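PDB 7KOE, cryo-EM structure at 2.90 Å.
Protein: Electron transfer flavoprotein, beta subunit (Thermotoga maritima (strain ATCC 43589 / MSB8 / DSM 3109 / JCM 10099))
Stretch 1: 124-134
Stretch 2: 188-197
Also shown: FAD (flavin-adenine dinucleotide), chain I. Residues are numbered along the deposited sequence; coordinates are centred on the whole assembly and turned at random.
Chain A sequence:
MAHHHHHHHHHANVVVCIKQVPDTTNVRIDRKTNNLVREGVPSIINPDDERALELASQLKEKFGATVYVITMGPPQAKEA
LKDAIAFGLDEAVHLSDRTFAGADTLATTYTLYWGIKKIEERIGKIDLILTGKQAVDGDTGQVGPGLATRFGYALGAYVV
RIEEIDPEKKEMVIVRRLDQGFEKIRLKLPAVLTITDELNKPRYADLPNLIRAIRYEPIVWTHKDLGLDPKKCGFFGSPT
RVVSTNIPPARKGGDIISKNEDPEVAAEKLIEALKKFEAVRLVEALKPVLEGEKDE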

# COMPACT_ATOMS: atom_id res chain seq x y z
N GLY A 124 -51.19 -19.53 25.15
CA GLY A 124 -51.50 -19.74 26.54
C GLY A 124 -50.24 -19.69 27.37
O GLY A 124 -49.16 -19.35 26.89
N LYS A 125 -50.38 -20.03 28.65
CA LYS A 125 -49.23 -19.99 29.55
C LYS A 125 -48.27 -21.12 29.23
O LYS A 125 -48.70 -22.26 29.02
CB LYS A 125 -49.68 -20.06 31.01
CG LYS A 125 -48.55 -19.86 32.00
CD LYS A 125 -49.04 -19.80 33.43
CE LYS A 125 -47.87 -19.71 34.40
NZ LYS A 125 -47.12 -18.43 34.24
N ILE A 126 -46.99 -20.80 29.18
CA ILE A 126 -45.98 -21.74 28.70
C ILE A 126 -45.70 -22.77 29.78
O ILE A 126 -45.28 -22.43 30.89
CB ILE A 126 -44.69 -21.00 28.30
CG1 ILE A 126 -44.97 -20.02 27.16
CG2 ILE A 126 -43.63 -21.97 27.90
CD1 ILE A 126 -45.78 -20.59 26.01
N ASP A 127 -45.92 -24.04 29.45
CA ASP A 127 -45.73 -25.13 30.40
C ASP A 127 -44.28 -25.55 30.56
O ASP A 127 -43.95 -26.19 31.56
CB ASP A 127 -46.55 -26.35 29.98
CG ASP A 127 -48.04 -26.13 30.11
OD1 ASP A 127 -48.79 -27.12 30.12
OD2 ASP A 127 -48.46 -24.95 30.20
N LEU A 128 -43.42 -25.22 29.60
CA LEU A 128 -42.04 -25.69 29.64
C LEU A 128 -41.20 -24.81 28.73
O LEU A 128 -41.58 -24.54 27.60
CB LEU A 128 -41.94 -27.15 29.18
CG LEU A 128 -40.65 -27.91 29.49
CD1 LEU A 128 -40.17 -27.62 30.89
CD2 LEU A 128 -40.88 -29.38 29.32
N ILE A 129 -40.05 -24.36 29.23
CA ILE A 129 -39.11 -23.59 28.45
C ILE A 129 -37.81 -24.38 28.37
O ILE A 129 -37.19 -24.67 29.39
CB ILE A 129 -38.86 -22.20 29.05
CG1 ILE A 129 -40.12 -21.35 28.92
CG2 ILE A 129 -37.70 -21.52 28.36
CD1 ILE A 129 -40.00 -19.98 29.52
N LEU A 130 -37.40 -24.73 27.16
CA LEU A 130 -36.20 -25.51 26.94
C LEU A 130 -35.10 -24.60 26.40
O LEU A 130 -35.25 -24.01 25.34
CB LEU A 130 -36.46 -26.65 25.96
CG LEU A 130 -37.65 -27.55 26.24
CD1 LEU A 130 -37.79 -28.57 25.15
CD2 LEU A 130 -37.45 -28.23 27.54
N THR A 131 -34.01 -24.49 27.14
CA THR A 131 -32.81 -23.84 26.64
C THR A 131 -31.70 -24.87 26.59
O THR A 131 -31.86 -26.02 26.99
CB THR A 131 -32.40 -22.64 27.49
OG1 THR A 131 -31.84 -23.10 28.73
CG2 THR A 131 -33.58 -21.74 27.79
N GLY A 132 -30.56 -24.45 26.08
CA GLY A 132 -29.39 -25.29 26.12
C GLY A 132 -28.54 -24.99 27.33
O GLY A 132 -28.76 -24.01 28.03
N LYS A 133 -27.57 -25.87 27.58
CA LYS A 133 -26.70 -25.70 28.73
C LYS A 133 -25.80 -24.49 28.55
O LYS A 133 -25.57 -23.72 29.49
CB LYS A 133 -25.89 -26.97 28.96
CG LYS A 133 -25.04 -26.95 30.20
CD LYS A 133 -23.56 -26.95 29.86
CE LYS A 133 -22.72 -26.78 31.10
NZ LYS A 133 -21.26 -26.79 30.81
N GLN A 134 -25.30 -24.28 27.34
CA GLN A 134 -24.42 -23.18 27.03
C GLN A 134 -24.52 -22.86 25.55
O GLN A 134 -24.69 -23.76 24.73
CB GLN A 134 -22.96 -23.52 27.36
CG GLN A 134 -22.46 -23.06 28.70
CD GLN A 134 -21.02 -23.44 28.91
OE1 GLN A 134 -20.38 -23.95 28.00
NE2 GLN A 134 -20.51 -23.21 30.11
N LYS A 188 -41.83 -28.95 39.04
CA LYS A 188 -43.24 -28.58 38.98
C LYS A 188 -43.44 -27.68 37.77
O LYS A 188 -42.86 -26.59 37.70
CB LYS A 188 -43.68 -27.88 40.26
CG LYS A 188 -45.14 -27.45 40.26
CD LYS A 188 -46.06 -28.66 40.29
CE LYS A 188 -47.52 -28.23 40.21
NZ LYS A 188 -47.93 -27.43 41.40
N LEU A 189 -44.25 -28.14 36.82
CA LEU A 189 -44.55 -27.32 35.65
C LEU A 189 -45.45 -26.16 36.06
O LEU A 189 -46.37 -26.33 36.86
CB LEU A 189 -45.23 -28.15 34.56
CG LEU A 189 -44.41 -29.29 33.94
CD1 LEU A 189 -45.06 -29.75 32.65
CD2 LEU A 189 -42.96 -28.88 33.69
N PRO A 190 -45.23 -24.95 35.51
CA PRO A 190 -44.29 -24.53 34.46
C PRO A 190 -42.84 -24.43 34.90
O PRO A 190 -42.54 -23.80 35.91
CB PRO A 190 -44.81 -23.14 34.08
CG PRO A 190 -46.15 -23.00 34.73
CD PRO A 190 -46.07 -23.83 35.95
N ALA A 191 -41.96 -25.06 34.13
CA ALA A 191 -40.54 -25.14 34.46
C ALA A 191 -39.71 -24.62 33.31
O ALA A 191 -40.19 -24.50 32.18
CB ALA A 191 -40.13 -26.58 34.79
N VAL A 192 -38.46 -24.31 33.60
CA VAL A 192 -37.50 -23.88 32.60
C VAL A 192 -36.36 -24.89 32.62
O VAL A 192 -35.53 -24.88 33.53
CB VAL A 192 -36.99 -22.45 32.84
CG1 VAL A 192 -35.89 -22.10 31.86
CG2 VAL A 192 -38.13 -21.48 32.72
N LEU A 193 -36.34 -25.78 31.64
CA LEU A 193 -35.27 -26.75 31.57
C LEU A 193 -34.03 -26.13 30.93
O LEU A 193 -34.06 -25.03 30.39
CB LEU A 193 -35.71 -27.99 30.79
CG LEU A 193 -36.68 -28.90 31.52
CD1 LEU A 193 -36.97 -30.14 30.71
CD2 LEU A 193 -36.10 -29.28 32.83
N THR A 194 -32.93 -26.86 31.01
CA THR A 194 -31.66 -26.41 30.46
C THR A 194 -30.88 -27.67 30.10
O THR A 194 -30.39 -28.38 30.98
CB THR A 194 -30.91 -25.53 31.47
OG1 THR A 194 -31.61 -24.29 31.63
CG2 THR A 194 -29.52 -25.23 31.02
N ILE A 195 -30.81 -27.95 28.81
CA ILE A 195 -30.49 -29.28 28.30
C ILE A 195 -29.01 -29.36 27.95
O ILE A 195 -28.45 -28.42 27.37
CB ILE A 195 -31.37 -29.61 27.08
CG1 ILE A 195 -32.82 -29.22 27.35
CG2 ILE A 195 -31.28 -31.07 26.74
CD1 ILE A 195 -33.49 -30.02 28.42
N THR A 196 -28.38 -30.48 28.29
CA THR A 196 -27.00 -30.75 27.93
C THR A 196 -26.93 -31.52 26.61
O THR A 196 -27.93 -31.78 25.95
CB THR A 196 -26.30 -31.53 29.03
OG1 THR A 196 -26.99 -32.76 29.25
CG2 THR A 196 -26.27 -30.74 30.30
N ASP A 197 -25.71 -31.91 26.23
CA ASP A 197 -25.51 -32.75 25.05
C ASP A 197 -25.93 -34.19 25.30
O ASP A 197 -26.28 -34.89 24.35
CB ASP A 197 -24.05 -32.74 24.61
CG ASP A 197 -23.52 -31.35 24.35
OD1 ASP A 197 -22.75 -30.85 25.19
OD2 ASP A 197 -23.86 -30.77 23.30
PA FAD I . -26.06 -18.90 27.10
O1A FAD I . -25.03 -19.76 27.75
O2A FAD I . -26.86 -17.97 27.95
O5B FAD I . -27.05 -19.81 26.25
C5B FAD I . -27.92 -20.71 26.97
C4B FAD I . -29.16 -20.96 26.15
O4B FAD I . -30.01 -19.79 26.19
C3B FAD I . -28.96 -21.21 24.65
O3B FAD I . -28.63 -22.57 24.38
C2B FAD I . -30.34 -20.86 24.12
O2B FAD I . -31.28 -21.89 24.33
C1B FAD I . -30.68 -19.63 24.96
N9A FAD I . -30.21 -18.40 24.35
C8A FAD I . -28.97 -17.84 24.43
N7A FAD I . -28.87 -16.73 23.74
C5A FAD I . -30.12 -16.55 23.18
C6A FAD I . -30.66 -15.56 22.34
N6A FAD I . -29.97 -14.51 21.90
N1A FAD I . -31.95 -15.70 21.95
C2A FAD I . -32.63 -16.76 22.39
N3A FAD I . -32.24 -17.75 23.19
C4A FAD I . -30.95 -17.58 23.54
N1 FAD I . -22.92 -11.82 28.34
C2 FAD I . -22.97 -11.91 29.69
O2 FAD I . -24.03 -11.79 30.29
N3 FAD I . -21.86 -12.15 30.43
C4 FAD I . -20.63 -12.31 29.86
O4 FAD I . -19.66 -12.52 30.57
C4X FAD I . -20.53 -12.22 28.46
N5 FAD I . -19.36 -12.37 27.91
C5X FAD I . -19.29 -12.27 26.54
C6 FAD I . -18.04 -12.42 25.93
C7 FAD I . -17.90 -12.34 24.56
C7M FAD I . -16.54 -12.50 23.93
C8 FAD I . -19.04 -12.09 23.76
C8M FAD I . -18.90 -12.00 22.26
C9 FAD I . -20.27 -11.95 24.35
C9A FAD I . -20.43 -12.03 25.75
N10 FAD I . -21.66 -11.88 26.38
C10 FAD I . -21.75 -11.97 27.75
C1' FAD I . -22.87 -11.63 25.57
C2' FAD I . -23.91 -12.71 25.76
O2' FAD I . -23.54 -13.87 25.03
C3' FAD I . -25.28 -12.25 25.27
O3' FAD I . -25.85 -11.39 26.25
C4' FAD I . -26.25 -13.40 24.97
O4' FAD I . -27.60 -12.93 25.02
C5' FAD I . -26.09 -14.55 25.93
O5' FAD I . -25.48 -15.68 25.24
P FAD I . -24.52 -16.66 26.05
O1P FAD I . -23.22 -16.79 25.34
O2P FAD I . -24.51 -16.20 27.47
O3P FAD I . -25.33 -18.04 25.97

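The apolar centre of this contact is a row of leucines and their neighbours on one face of a two-stranded parallel pairing. Leu-128, Leu-130, Ala-191, Leu-193 and Ile-195 share that face. Leu-128 CD1 lies 3.8 Å from Leu-193 CG, 4.0 Å from Ala-191 CB and 4.1 Å from Leu-189 CD2, so one methyl touches three side chains of the other stretch. Ala-191, beside it, offers just its CB to this patch. Further along, Leu-130 CD2 packs against Leu-193 CB at 3.7 Å and reaches Ile-195 CD1 at 4.4 Å. Leu-193 thus bridges Leu-128 and Leu-130, so some of the packing runs diagonally, past the register partner.

The opposite face is set by Ile-129, Val-192, Thr-131 and Thr-194. Here beta-branched residues face each other in register: Ile-129 CB meets Val-192 CG2 at 3.8 Å, an apolar pair, and one step on the chemistry turns polar. Thr-131 OG1 and Thr-194 OG1 stand 3.1 Å apart, within hydrogen-bonding distance, while each hydroxyl also has a backbone carbonyl of its own stretch within reach.

Between the faces runs the backbone ladder that fixes this register. Strands 128-132 and 191-195 run in the same sense, their axes 26° apart, and every second residue of stretch 1 bonds across, Ile-129 and Thr-131 through both N and O, as is usual in parallel pairing. Ile-129 N donates to Ala-191 O at 3.0 Å, and Ile-129 O receives a short but weak bond from Leu-193 N at 2.6 Å, bent to 128°. Thr-131 repeats the pattern with better angles: Thr-131 N donates to Leu-193 O at 3.3 Å, and Thr-131 O accepts from Ile-195 N at 2.9 Å. Weak bonds close both ends, Ala-191 N to Asp-127 O at 3.4 Å and Lys-133 N to Ile-195 O at 2.7 Å.

At the outer edges the packing changes character. Pro-190, which follows a cis peptide bond, places its CA 3.4 Å from Asp-127 O in a CA-H...O contact, a kind that recurs along the ladder. Lys-125 CE touches the proline ring, 3.7 Å from Pro-190 CG, while Lys-125 NZ is hydrogen-bonded elsewhere in the structure. At the other end, Lys-133 CG lies 4.0 Å from Thr-196 CG2. Gly-132 turns its free N-H to the cofactor, Gly-132 N donating to FAD O2B at 3.2 Å; a CB on Gly-132 would fall 2.6 Å from FAD O3B, so the bare backbone is what admits the ribose.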